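Local coordinates for protein peptidoglycan glycosyltransferase (Eggerthella lenta, PDB 4MNR) that is a penicillin-binding protein whose chain combines a dimerisation domain with a transpeptidase-family domain of the beta-lactamase clan, at residues A[188-193]-A[325-330]; A[235-240]-A[375-380]; A[380-383]-A[389-392]; A[416-421]-A[449-454]; A[429-432]-A[437-440]. One frame throughout, in Å; residues are numbered along the deposited sequence. Where two conformers were deposited one is given.

Contact 1: A[188-193]-A[325-330]; sequences KIVTLA and AMVGTA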
loop_
_atom_site.group_PDB
_atom_site.type_symbol
_atom_site.label_atom_id
_atom_site.label_comp_id
_atom_site.label_asym_id
_atom_site.label_seq_id
_atom_site.Cartn_x
_atom_site.Cartn_y
_atom_site.Cartn_z
ATOM N N LYS A 188 5.780 -1.761 -11.889
ATOM C CA LYS A 188 5.958 -2.645 -13.038
ATOM C C LYS A 188 4.939 -3.793 -13.025
ATOM O O LYS A 188 4.651 -4.375 -14.069
ATOM C CB LYS A 188 7.400 -3.168 -13.118
ATOM C CG LYS A 188 8.405 -2.082 -13.474
ATOM C CD LYS A 188 9.842 -2.567 -13.397
ATOM C CE LYS A 188 10.801 -1.389 -13.680
ATOM N NZ LYS A 188 12.182 -1.747 -13.324
ATOM N N ILE A 189 4.370 -4.096 -11.863
ATOM C CA ILE A 189 3.280 -5.075 -11.817
ATOM C C ILE A 189 2.137 -4.607 -12.731
ATOM O O ILE A 189 1.581 -5.386 -13.512
ATOM C CB ILE A 189 2.722 -5.240 -10.393
ATOM C CG1 ILE A 189 3.777 -5.831 -9.450
ATOM C CG2 ILE A 189 1.470 -6.114 -10.423
ATOM C CD1 ILE A 189 3.332 -5.850 -8.002
ATOM N N VAL A 190 1.805 -3.318 -12.653
ATOM C CA VAL A 190 0.750 -2.737 -13.497
ATOM C C VAL A 190 1.123 -2.728 -14.981
ATOM O O VAL A 190 0.329 -3.149 -15.826
ATOM C CB VAL A 190 0.373 -1.301 -13.055
ATOM C CG1 VAL A 190 -0.682 -0.698 -13.993
ATOM C CG2 VAL A 190 -0.143 -1.315 -11.631
ATOM N N THR A 191 2.326 -2.257 -15.291
ATOM C CA THR A 191 2.803 -2.242 -16.668
ATOM C C THR A 191 2.813 -3.632 -17.302
ATOM O O THR A 191 2.305 -3.816 -18.405
ATOM C CB THR A 191 4.187 -1.613 -16.749
ATOM O OG1 THR A 191 4.141 -0.351 -16.077
ATOM C CG2 THR A 191 4.592 -1.376 -18.208
ATOM N N LEU A 192 3.378 -4.599 -16.587
ATOM C CA LEU A 192 3.426 -5.992 -17.056
ATOM C C LEU A 192 2.031 -6.566 -17.257
ATOM O O LEU A 192 1.729 -7.169 -18.293
ATOM C CB LEU A 192 4.177 -6.843 -16.039
ATOM C CG LEU A 192 4.260 -8.330 -16.392
ATOM C CD1 LEU A 192 5.020 -8.530 -17.707
ATOM C CD2 LEU A 192 4.907 -9.097 -15.248
ATOM N N ALA A 193 1.171 -6.399 -16.258
ATOM C CA ALA A 193 -0.187 -6.927 -16.363
ATOM C C ALA A 193 -0.932 -6.326 -17.549
ATOM O O ALA A 193 -1.666 -7.011 -18.243
ATOM C CB ALA A 193 -0.962 -6.684 -15.058
ATOM N N ALA A 325 -1.018 -2.058 -2.180
ATOM C CA ALA A 325 -1.503 -3.315 -1.653
ATOM C C ALA A 325 -2.666 -3.810 -2.506
ATOM O O ALA A 325 -2.753 -4.995 -2.795
ATOM C CB ALA A 325 -1.916 -3.166 -0.190
HETATM N N MSE A 326 -3.537 -2.894 -2.924
HETATM C CA MSE A 326 -4.636 -3.253 -3.823
HETATM C C MSE A 326 -4.138 -3.797 -5.159
HETATM O O MSE A 326 -4.731 -4.715 -5.725
HETATM C CB MSE A 326 -5.582 -2.071 -4.034
HETATM C CG MSE A 326 -6.295 -1.692 -2.721
HETATM SE SE MSE A 326 -7.211 0.018 -2.871
HETATM C CE MSE A 326 -8.238 -0.396 -4.418
ATOM N N VAL A 327 -3.044 -3.234 -5.668
ATOM C CA VAL A 327 -2.438 -3.775 -6.882
ATOM C C VAL A 327 -2.028 -5.227 -6.647
ATOM O O VAL A 327 -2.285 -6.104 -7.466
ATOM C CB VAL A 327 -1.219 -2.929 -7.334
ATOM C CG1 VAL A 327 -0.421 -3.683 -8.388
ATOM C CG2 VAL A 327 -1.678 -1.596 -7.879
ATOM N N GLY A 328 -1.408 -5.482 -5.501
ATOM C CA GLY A 328 -1.068 -6.834 -5.114
ATOM C C GLY A 328 -2.276 -7.753 -4.997
ATOM O O GLY A 328 -2.227 -8.917 -5.411
ATOM N N THR A 329 -3.363 -7.252 -4.420
ATOM C CA THR A 329 -4.536 -8.111 -4.267
ATOM C C THR A 329 -5.146 -8.476 -5.625
ATOM O O THR A 329 -5.693 -9.557 -5.759
ATOM C CB THR A 329 -5.627 -7.552 -3.315
ATOM O OG1 THR A 329 -6.210 -6.360 -3.862
ATOM C CG2 THR A 329 -5.040 -7.275 -1.932
ATOM N N ALA A 330 -5.013 -7.602 -6.623
ATOM C CA ALA A 330 -5.527 -7.911 -7.958
ATOM C C ALA A 330 -4.818 -9.132 -8.510
ATOM O O ALA A 330 -5.434 -10.031 -9.067
ATOM C CB ALA A 330 -5.326 -6.733 -8.898
#
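Between Ile189, Val190 and Val327 there is no ring or other flat side-chain group with faces to cover; three branched aliphatic chains make the meeting. The flat group to look at sits behind it, on helix 321-332, where the peptide carbonyl of Met326, a selenomethionine, takes two donors on the same face of its plane. One is the helix bond from Ala330 N. The other is Thr329 OG1, 2.9 Å from Met326 O, at a C=O...donor angle of 112° and tilted 23° from the carbonyl plane, a bond that folds the hydroxyl back on its own helix.

Val327 does the reaching. Its CG1 lies opposite the backbone N (chi1 167°), which carries the methyl into the angle between two neighbours of helix 188-197. Ile189 CG2 lies 3.7 Å from Val327 CG1, the two side chains running aslant to each other. Val190 offers CG2 to the same methyl, 4.0 Å from Val327 CG1, and here the chains meet at about a right angle. Val327 CG2 also comes within 4.1 Å of Val190 CG2. One valine thus wedges against consecutive residues of the other helix, all three buried.

Further round helix 188-197, Lys188, the lysine of an SxxK signature, hydrogen-bonds Ser240 and Asn242. Helix 368-384 packs on this helix through Leu378 against Ile189 and Val377 against Leu192, and helix 242-263 covers Thr191. On its far flank, helix 321-332 rests Ala325 and Thr329 on strand 130-135 of the five-stranded sheet.

Contact 2: A[235-240]-A[375-380]; sequences QATELS and RDVLLG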
loop_
_atom_site.group_PDB
_atom_site.type_symbol
_atom_site.label_atom_id
_atom_site.label_comp_id
_atom_site.label_asym_id
_atom_site.label_seq_id
_atom_site.Cartn_x
_atom_site.Cartn_y
_atom_site.Cartn_z
ATOM N N GLN A 235 12.459 -12.056 -17.514
ATOM C CA GLN A 235 13.764 -11.792 -16.912
ATOM C C GLN A 235 13.919 -10.328 -16.532
ATOM O O GLN A 235 14.514 -10.015 -15.503
ATOM C CB GLN A 235 14.903 -12.195 -17.852
ATOM C CG GLN A 235 14.984 -13.689 -18.111
ATOM C CD GLN A 235 15.891 -14.044 -19.296
ATOM O OE1 GLN A 235 16.144 -13.224 -20.188
ATOM N NE2 GLN A 235 16.375 -15.283 -19.310
ATOM N N ALA A 236 13.382 -9.436 -17.367
ATOM C CA ALA A 236 13.457 -8.004 -17.096
ATOM C C ALA A 236 12.636 -7.635 -15.857
ATOM O O ALA A 236 12.961 -6.692 -15.161
ATOM C CB ALA A 236 12.993 -7.203 -18.295
ATOM N N THR A 237 11.583 -8.394 -15.582
ATOM C CA THR A 237 10.801 -8.178 -14.372
ATOM C C THR A 237 11.612 -8.690 -13.182
ATOM O O THR A 237 11.683 -8.025 -12.150
ATOM C CB THR A 237 9.446 -8.907 -14.443
ATOM O OG1 THR A 237 8.765 -8.513 -15.637
ATOM C CG2 THR A 237 8.571 -8.557 -13.234
ATOM N N GLU A 238 12.226 -9.863 -13.331
ATOM C CA GLU A 238 13.074 -10.414 -12.266
ATOM C C GLU A 238 14.215 -9.481 -11.866
ATOM O O GLU A 238 14.495 -9.324 -10.674
ATOM C CB GLU A 238 13.626 -11.789 -12.636
ATOM C CG GLU A 238 12.546 -12.839 -12.849
ATOM C CD GLU A 238 13.109 -14.183 -13.299
ATOM O OE1 GLU A 238 14.332 -14.274 -13.541
ATOM O OE2 GLU A 238 12.326 -15.154 -13.402
ATOM N N LEU A 239 14.864 -8.869 -12.860
ATOM C CA LEU A 239 16.013 -8.005 -12.625
ATOM C C LEU A 239 15.591 -6.555 -12.407
ATOM O O LEU A 239 16.419 -5.704 -12.075
ATOM C CB LEU A 239 16.981 -8.076 -13.811
ATOM C CG LEU A 239 17.701 -9.416 -13.984
ATOM C CD1 LEU A 239 18.539 -9.425 -15.261
ATOM C CD2 LEU A 239 18.565 -9.701 -12.765
ATOM N N SER A 240 14.306 -6.287 -12.615
ATOM C CA SER A 240 13.744 -4.937 -12.546
ATOM C C SER A 240 14.429 -3.931 -13.485
ATOM O O SER A 240 14.891 -2.880 -13.049
ATOM C CB SER A 240 13.764 -4.411 -11.114
ATOM O OG SER A 240 12.735 -3.450 -10.957
ATOM N N ARG A 375 1.412 -13.526 -11.715
ATOM C CA ARG A 375 1.806 -14.159 -10.461
ATOM C C ARG A 375 2.984 -15.114 -10.683
ATOM O O ARG A 375 3.907 -15.174 -9.875
ATOM C CB ARG A 375 0.608 -14.878 -9.825
ATOM C CG ARG A 375 0.715 -15.070 -8.323
ATOM C CD ARG A 375 -0.661 -15.319 -7.698
ATOM N NE ARG A 375 -1.275 -16.535 -8.222
ATOM C CZ ARG A 375 -2.329 -16.560 -9.033
ATOM N NH1 ARG A 375 -2.800 -17.721 -9.464
ATOM N NH2 ARG A 375 -2.912 -15.425 -9.416
ATOM N N ASP A 376 2.965 -15.836 -11.797
ATOM C CA ASP A 376 4.060 -16.747 -12.133
ATOM C C ASP A 376 5.388 -15.996 -12.359
ATOM O O ASP A 376 6.464 -16.474 -11.971
ATOM C CB ASP A 376 3.707 -17.585 -13.360
ATOM C CG ASP A 376 2.663 -18.667 -13.061
ATOM O OD1 ASP A 376 2.411 -18.965 -11.869
ATOM O OD2 ASP A 376 2.099 -19.226 -14.029
ATOM N N VAL A 377 5.317 -14.834 -12.997
ATOM C CA VAL A 377 6.521 -14.020 -13.187
ATOM C C VAL A 377 7.030 -13.493 -11.841
ATOM O O VAL A 377 8.235 -13.472 -11.587
ATOM C CB VAL A 377 6.259 -12.836 -14.143
ATOM C CG1 VAL A 377 7.483 -11.917 -14.217
ATOM C CG2 VAL A 377 5.907 -13.352 -15.520
ATOM N N LEU A 378 6.104 -13.091 -10.970
ATOM C CA LEU A 378 6.486 -12.578 -9.652
ATOM C C LEU A 378 7.055 -13.657 -8.721
ATOM O O LEU A 378 7.843 -13.365 -7.810
ATOM C CB LEU A 378 5.312 -11.857 -8.986
ATOM C CG LEU A 378 4.784 -10.649 -9.765
ATOM C CD1 LEU A 378 3.719 -9.919 -8.961
ATOM C CD2 LEU A 378 5.912 -9.693 -10.155
ATOM N N LEU A 379 6.671 -14.912 -8.944
ATOM C CA LEU A 379 7.303 -16.001 -8.217
ATOM C C LEU A 379 8.768 -16.031 -8.621
ATOM O O LEU A 379 9.654 -16.242 -7.794
ATOM C CB LEU A 379 6.610 -17.335 -8.531
ATOM C CG LEU A 379 7.159 -18.576 -7.833
ATOM C CD1 LEU A 379 7.249 -18.370 -6.324
ATOM C CD2 LEU A 379 6.267 -19.768 -8.156
ATOM N N GLY A 380 9.020 -15.781 -9.906
ATOM C CA GLY A 380 10.372 -15.729 -10.424
ATOM C C GLY A 380 11.221 -14.625 -9.821
ATOM O O GLY A 380 12.433 -14.780 -9.672
HETATM O O HOH W 1 9.858 -14.662 -13.788
#
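Thr237 and Val377 meet almost square on, their side chains crossing at about a right angle. Val377 CG1 points into the fork of the threonine: it is 3.6 Å from Thr237 CB and 3.7 Å from Thr237 CG2. The hydroxyl branch is used inside its own helix, OG1 bonding to Leu233 O, which leaves CB and the methyl as the main apolar surface against the valine. Leu378 starts off away from helix 233-239, yet its tip swings back, bringing CD2 to 4.2 Å from Thr237 CG2.

The next residue, Glu238, stretches out beyond CG and lays its carboxylate along Gly380, one turn on from Val377. Glu238 OE2 comes 3.6 Å from Gly380 CA; the bare CA lets the carboxylate lie this close to the helix backbone. A water donates to Val377 O at 3.0 Å and appears to bridge to Glu238 OE2 as well, although its 2.5 Å distance from that oxygen is unusually short and doubtful.

The axes of segments 235-239 and 375-380 approach to 8.9 Å and cross at -49°. The first helix is short and closes in a Schellman motif: Ser240, with positive phi, is the C-prime residue, and the weak Ser240 N to Thr237 O bond belongs to it. Ser240 also opens the SxN signature of the penicillin-binding fold, its OG hydrogen-bonded to Lys400 of the KTG signature. Behind Thr237, Leu192 of helix 188-197 and Phe245 of helix 242-263 fill in the same apolar layer.

Contact 3: A[380-383]-A[389-392]; sequences GVVQ and AAAI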
loop_
_atom_site.group_PDB
_atom_site.type_symbol
_atom_site.label_atom_id
_atom_site.label_comp_id
_atom_site.label_asym_id
_atom_site.label_seq_id
_atom_site.Cartn_x
_atom_site.Cartn_y
_atom_site.Cartn_z
ATOM N N GLY A 380 9.020 -15.781 -9.906
ATOM C CA GLY A 380 10.372 -15.729 -10.424
ATOM C C GLY A 380 11.221 -14.625 -9.821
ATOM O O GLY A 380 12.433 -14.780 -9.672
ATOM N N VAL A 381 10.591 -13.494 -9.497
ATOM C CA VAL A 381 11.302 -12.392 -8.873
ATOM C C VAL A 381 11.916 -12.852 -7.561
ATOM O O VAL A 381 13.075 -12.549 -7.254
ATOM C CB VAL A 381 10.354 -11.204 -8.603
ATOM C CG1 VAL A 381 11.041 -10.165 -7.727
ATOM C CG2 VAL A 381 9.904 -10.588 -9.930
ATOM N N VAL A 382 11.142 -13.624 -6.806
ATOM C CA VAL A 382 11.584 -14.070 -5.495
ATOM C C VAL A 382 12.533 -15.275 -5.586
ATOM O O VAL A 382 13.492 -15.391 -4.816
ATOM C CB VAL A 382 10.371 -14.363 -4.590
ATOM C CG1 VAL A 382 10.823 -14.999 -3.269
ATOM C CG2 VAL A 382 9.609 -13.072 -4.342
ATOM N N GLN A 383 12.292 -16.157 -6.550
ATOM C CA GLN A 383 13.156 -17.324 -6.718
ATOM C C GLN A 383 14.502 -17.020 -7.372
ATOM O O GLN A 383 15.532 -17.597 -6.985
ATOM C CB GLN A 383 12.425 -18.411 -7.507
ATOM C CG GLN A 383 11.216 -18.979 -6.783
ATOM C CD GLN A 383 10.564 -20.114 -7.548
ATOM O OE1 GLN A 383 10.652 -20.182 -8.772
ATOM N NE2 GLN A 383 9.912 -21.019 -6.826
ATOM N N ALA A 389 15.288 -12.106 -0.820
ATOM C CA ALA A 389 15.170 -11.886 0.622
ATOM C C ALA A 389 13.752 -12.105 1.149
ATOM O O ALA A 389 13.554 -12.216 2.365
ATOM C CB ALA A 389 15.660 -10.483 1.008
ATOM N N ALA A 390 12.774 -12.165 0.253
ATOM C CA ALA A 390 11.391 -12.387 0.672
ATOM C C ALA A 390 11.037 -13.862 0.815
ATOM O O ALA A 390 9.936 -14.200 1.270
ATOM C CB ALA A 390 10.408 -11.701 -0.303
ATOM N N ALA A 391 11.952 -14.749 0.439
ATOM C CA ALA A 391 11.645 -16.179 0.496
ATOM C C ALA A 391 11.386 -16.643 1.922
ATOM O O ALA A 391 12.006 -16.153 2.867
ATOM C CB ALA A 391 12.755 -16.996 -0.130
ATOM N N ILE A 392 10.454 -17.579 2.062
ATOM C CA ILE A 392 10.110 -18.159 3.353
ATOM C C ILE A 392 10.153 -19.674 3.231
ATOM O O ILE A 392 9.474 -20.250 2.381
ATOM C CB ILE A 392 8.685 -17.730 3.792
ATOM C CG1 ILE A 392 8.625 -16.223 4.016
ATOM C CG2 ILE A 392 8.282 -18.439 5.077
ATOM C CD1 ILE A 392 7.212 -15.659 4.157
#
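Ala390, at the end of a short 3-10 turn, is the first residue of this segment to meet Val382. Its CB points toward helix 368-384 and lies 4.3 Å from Val382 CG2. The other valine methyl is also near, with Ala390 C 4.2 Å from Val382 CG1. Next comes Ala391, where the chain has left the 3-10 turn and extends. Here the backbone does much of the touching: Val382 CG1 is 3.9 Å from Ala391 N, and Ala391 CB stands 4.2 Å from that same CG1. The rotation of the valine (chi1 173°) shares out its two branches, CG2 over the methyl of Ala390, CG1 over the peptide that joins Ala390 to Ala391 and the methyl of Ala391. All of this is ordinary van der Waals packing. Ala391 O accepts a hydrogen bond from Gln444 NE2 of helix 438-453, and Ile392 then inserts its side chain among Gln444, Leu447 and Leu451 of that helix. The arrangement is a helix end with the following turn folded back over it, packed mainly through one valine; in this transpeptidase fold it forms the connection from helix 368-384 to edge strand 398-406, which bears the KTG signature.

Contact 4: A[416-421]-A[449-454]; sequences GMAPAE and TALEVQ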
loop_
_atom_site.group_PDB
_atom_site.type_symbol
_atom_site.label_atom_id
_atom_site.label_comp_id
_atom_site.label_asym_id
_atom_site.label_seq_id
_atom_site.Cartn_x
_atom_site.Cartn_y
_atom_site.Cartn_z
ATOM N N GLY A 416 4.005 -8.098 -2.167
ATOM C CA GLY A 416 4.067 -9.529 -2.386
ATOM C C GLY A 416 2.917 -10.269 -1.763
ATOM O O GLY A 416 2.060 -9.675 -1.119
HETATM N N MSE A 417 2.921 -11.583 -1.938
HETATM C CA MSE A 417 1.763 -12.394 -1.587
HETATM C C MSE A 417 2.219 -13.812 -1.325
HETATM O O MSE A 417 3.234 -14.269 -1.873
HETATM C CB MSE A 417 0.760 -12.396 -2.741
HETATM C CG MSE A 417 1.348 -12.965 -4.017
HETATM SE SE MSE A 417 0.423 -12.423 -5.643
HETATM C CE MSE A 417 0.958 -10.548 -5.606
ATOM N N ALA A 418 1.474 -14.509 -0.475
ATOM C CA ALA A 418 1.791 -15.885 -0.123
ATOM C C ALA A 418 0.540 -16.623 0.361
ATOM O O ALA A 418 -0.366 -15.991 0.895
ATOM C CB ALA A 418 2.855 -15.914 0.977
ATOM N N PRO A 419 0.456 -17.950 0.128
ATOM C CA PRO A 419 1.308 -18.765 -0.749
ATOM C C PRO A 419 1.071 -18.355 -2.200
ATOM O O PRO A 419 -0.049 -17.995 -2.562
ATOM C CB PRO A 419 0.800 -20.202 -0.512
ATOM C CG PRO A 419 0.083 -20.141 0.804
ATOM C CD PRO A 419 -0.539 -18.779 0.835
ATOM N N ALA A 420 2.113 -18.403 -3.015
ATOM C CA ALA A 420 2.034 -17.919 -4.393
ATOM C C ALA A 420 0.891 -18.515 -5.231
ATOM O O ALA A 420 0.248 -17.798 -5.985
ATOM C CB ALA A 420 3.368 -18.113 -5.094
ATOM N N GLU A 421 0.618 -19.813 -5.105
ATOM C CA GLU A 421 -0.371 -20.435 -5.993
ATOM C C GLU A 421 -1.817 -19.988 -5.734
ATOM O O GLU A 421 -2.616 -19.890 -6.667
ATOM C CB GLU A 421 -0.253 -21.967 -5.973
ATOM C CG GLU A 421 -1.169 -22.673 -6.968
ATOM C CD GLU A 421 -0.971 -22.212 -8.415
ATOM O OE1 GLU A 421 -1.948 -22.276 -9.194
ATOM O OE2 GLU A 421 0.155 -21.804 -8.783
ATOM N N THR A 449 4.983 -13.701 9.760
ATOM C CA THR A 449 4.085 -13.571 10.901
ATOM C C THR A 449 2.641 -13.800 10.487
ATOM O O THR A 449 1.910 -14.518 11.172
ATOM C CB THR A 449 4.228 -12.202 11.591
ATOM O OG1 THR A 449 5.543 -12.109 12.156
ATOM C CG2 THR A 449 3.208 -12.067 12.715
ATOM N N ALA A 450 2.236 -13.200 9.374
ATOM C CA ALA A 450 0.884 -13.430 8.862
ATOM C C ALA A 450 0.623 -14.923 8.612
ATOM O O ALA A 450 -0.432 -15.437 8.982
ATOM C CB ALA A 450 0.633 -12.618 7.602
ATOM N N LEU A 451 1.582 -15.623 8.007
ATOM C CA LEU A 451 1.398 -17.055 7.730
ATOM C C LEU A 451 1.347 -17.880 9.010
ATOM O O LEU A 451 0.607 -18.856 9.103
ATOM C CB LEU A 451 2.497 -17.578 6.799
ATOM C CG LEU A 451 2.434 -16.925 5.420
ATOM C CD1 LEU A 451 3.746 -17.123 4.686
ATOM C CD2 LEU A 451 1.290 -17.513 4.614
ATOM N N GLU A 452 2.135 -17.486 10.007
ATOM C CA GLU A 452 2.082 -18.164 11.306
ATOM C C GLU A 452 0.715 -17.993 11.983
ATOM O O GLU A 452 0.147 -18.961 12.520
ATOM C CB GLU A 452 3.190 -17.636 12.216
ATOM C CG GLU A 452 4.589 -18.068 11.809
ATOM C CD GLU A 452 5.677 -17.303 12.549
ATOM O OE1 GLU A 452 5.351 -16.343 13.287
ATOM O OE2 GLU A 452 6.860 -17.667 12.392
ATOM N N VAL A 453 0.209 -16.758 11.968
ATOM C CA VAL A 453 -1.073 -16.428 12.588
ATOM C C VAL A 453 -2.195 -17.214 11.924
ATOM O O VAL A 453 -3.090 -17.745 12.599
ATOM C CB VAL A 453 -1.344 -14.914 12.493
ATOM C CG1 VAL A 453 -2.810 -14.605 12.772
ATOM C CG2 VAL A 453 -0.425 -14.169 13.446
ATOM N N GLN A 454 -2.106 -17.328 10.602
ATOM C CA GLN A 454 -3.101 -18.050 9.812
ATOM C C GLN A 454 -2.945 -19.574 9.896
ATOM O O GLN A 454 -3.789 -20.319 9.398
ATOM C CB GLN A 454 -3.068 -17.573 8.351
ATOM C CG GLN A 454 -3.489 -16.109 8.151
ATOM C CD GLN A 454 -3.353 -15.649 6.708
ATOM O OE1 GLN A 454 -2.710 -16.313 5.896
ATOM N NE2 GLN A 454 -3.956 -14.502 6.382
#
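Beside the place where Leu451 meets Ala418 and Pro419, the shortest polar bond within the segments is a helix bond, Val453 N to Thr449 O at 2.9 Å; the next, Gln454 N to Ala450 O, is 3.0 Å. These bonds hold the turn that carries the leucine, and the contact itself is purely apolar. Leu451 leaves the helix toward the strand. With CG opposite the carbonyl carbon (chi1 -64°) and CD1 extended away from CA (chi2 163°), the side chain reaches across with its two methyls divided between two partners. Leu451 CD1 lies 4.0 Å from Ala418 CB, and Leu451 CD2 is 4.4 Å from Pro419 CD, at a ring that follows a cis peptide bond where the chain leaves the strand.

Strand 409-418 belongs to the antiparallel five-stranded sheet of the transpeptidase fold, and the C-terminal helix lies over one face of it. Alternation along the strand sorts the neighbours: Ala418 turns its methyl to this helix, whereas Met417, a selenomethionine, packs on Arg375 of helix 368-384. On the C-terminal helix Ala450 rests on Val425 of the adjacent strand and on Ile117 of helix 115-125, while Gln454 NE2 hydrogen-bonds Arg424 O.

Contact 5: A[429-432]-A[437-440]; sequences IVIE and GVGT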
loop_
_atom_site.group_PDB
_atom_site.type_symbol
_atom_site.label_atom_id
_atom_site.label_comp_id
_atom_site.label_asym_id
_atom_site.label_seq_id
_atom_site.Cartn_x
_atom_site.Cartn_y
_atom_site.Cartn_z
ATOM N N ILE A 429 4.864 -2.637 1.517
ATOM C CA ILE A 429 5.648 -1.900 2.501
ATOM C C ILE A 429 6.545 -0.921 1.773
ATOM O O ILE A 429 7.084 -1.234 0.703
ATOM C CB ILE A 429 6.476 -2.860 3.395
ATOM C CG1 ILE A 429 7.275 -2.087 4.452
ATOM C CG2 ILE A 429 7.417 -3.705 2.574
ATOM C CD1 ILE A 429 7.815 -3.009 5.578
ATOM N N VAL A 430 6.664 0.284 2.322
ATOM C CA VAL A 430 7.661 1.231 1.826
ATOM C C VAL A 430 8.511 1.691 2.999
ATOM O O VAL A 430 7.995 2.017 4.076
ATOM C CB VAL A 430 7.044 2.453 1.086
ATOM C CG1 VAL A 430 6.094 3.220 2.012
ATOM C CG2 VAL A 430 8.177 3.363 0.549
ATOM N N ILE A 431 9.821 1.666 2.808
ATOM C CA ILE A 431 10.748 2.220 3.791
ATOM C C ILE A 431 11.409 3.441 3.163
ATOM O O ILE A 431 12.195 3.313 2.224
ATOM C CB ILE A 431 11.867 1.215 4.138
ATOM C CG1 ILE A 431 11.283 -0.109 4.634
ATOM C CG2 ILE A 431 12.815 1.823 5.174
ATOM C CD1 ILE A 431 10.549 -0.001 5.930
ATOM N N GLU A 432 11.114 4.629 3.676
ATOM C CA GLU A 432 11.710 5.840 3.105
ATOM C C GLU A 432 13.224 5.918 3.345
ATOM O O GLU A 432 13.714 5.589 4.433
ATOM C CB GLU A 432 11.039 7.100 3.654
ATOM C CG GLU A 432 9.551 7.197 3.332
ATOM C CD GLU A 432 8.895 8.405 3.960
ATOM O OE1 GLU A 432 9.527 9.487 4.011
ATOM O OE2 GLU A 432 7.740 8.271 4.413
ATOM N N GLY A 437 17.070 -2.860 -1.068
ATOM C CA GLY A 437 16.451 -4.130 -0.743
ATOM C C GLY A 437 15.838 -4.266 0.641
ATOM O O GLY A 437 15.328 -5.330 0.982
ATOM N N VAL A 438 15.892 -3.211 1.449
ATOM C CA VAL A 438 15.439 -3.321 2.842
ATOM C C VAL A 438 13.932 -3.568 2.935
ATOM O O VAL A 438 13.450 -4.259 3.845
ATOM C CB VAL A 438 15.882 -2.105 3.707
ATOM C CG1 VAL A 438 15.179 -0.822 3.270
ATOM C CG2 VAL A 438 15.638 -2.376 5.192
ATOM N N GLY A 439 13.187 -3.022 1.978
ATOM C CA GLY A 439 11.748 -3.212 1.951
ATOM C C GLY A 439 11.413 -4.688 1.841
ATOM O O GLY A 439 10.542 -5.200 2.540
ATOM N N THR A 440 12.146 -5.379 0.976
ATOM C CA THR A 440 11.928 -6.797 0.741
ATOM C C THR A 440 12.291 -7.615 1.974
ATOM O O THR A 440 11.576 -8.544 2.344
ATOM C CB THR A 440 12.778 -7.257 -0.437
ATOM O OG1 THR A 440 12.441 -6.450 -1.575
ATOM C CG2 THR A 440 12.522 -8.741 -0.745
#
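Apolar packing comes first, between Ile431 and Val438, whose side chains cross at about a right angle. Val438 CG1 sits 4.0 Å from Ile431 CB and equally 4.0 Å from Ile431 CG2, covering the branch point rather than the end of the isoleucine. It gets there by taking the place between its own backbone N and carbonyl carbon (chi1 67°). The other arm of the isoleucine, CG1, passes over the helix backbone, 4.1 Å from Gly439 CA; the CA atoms of Ile431 and Gly439 are 5.8 Å apart. Leu125 of helix 115-125 touches both Ile429 and Ile431.

A second kind of contact sets a methyl against a carbonyl: Ile429 CG2 is 3.5 Å from Gly439 O. This is van der Waals contact with the first turn of the helix.

Polar bonds hold the helix start. Gly437 occupies the N-cap position with a positive phi of 82°, and its O receives a weak bond from Thr440 N at 3.2 Å. Gly439 N is taken by Ser412 OG of the neighbouring strand 409-418, so a side chain of the sheet satisfies one N-H of the first turn.

A sheet strand thus turns through a short loop into a helix that packs back on the same sheet, and in this penicillin-binding fold strand 425-431 and the C-terminal helix 438-453 form that unit.

Overall arrangement
Going from the N terminus, contact 1 opens at helix 188-197 and closes far along the chain at helix 321-332. Contact 2 starts within that span, after strand 231-232, and ends beyond it on helix 368-384, so the two cross; they also touch in space. Contact 3 begins at the very Gly380 where contact 2 ends and closes a short loop. Contact 4 then spans strand 409-418 to the C-terminal helix, and contact 5 falls within that span, joining the next strand to the start of the same helix. Contacts 3 and 4 touch, Ala390 on Thr440 links 3 and 5, and Arg375, beside Met417 and Ala420, joins contact 2 to contact 4.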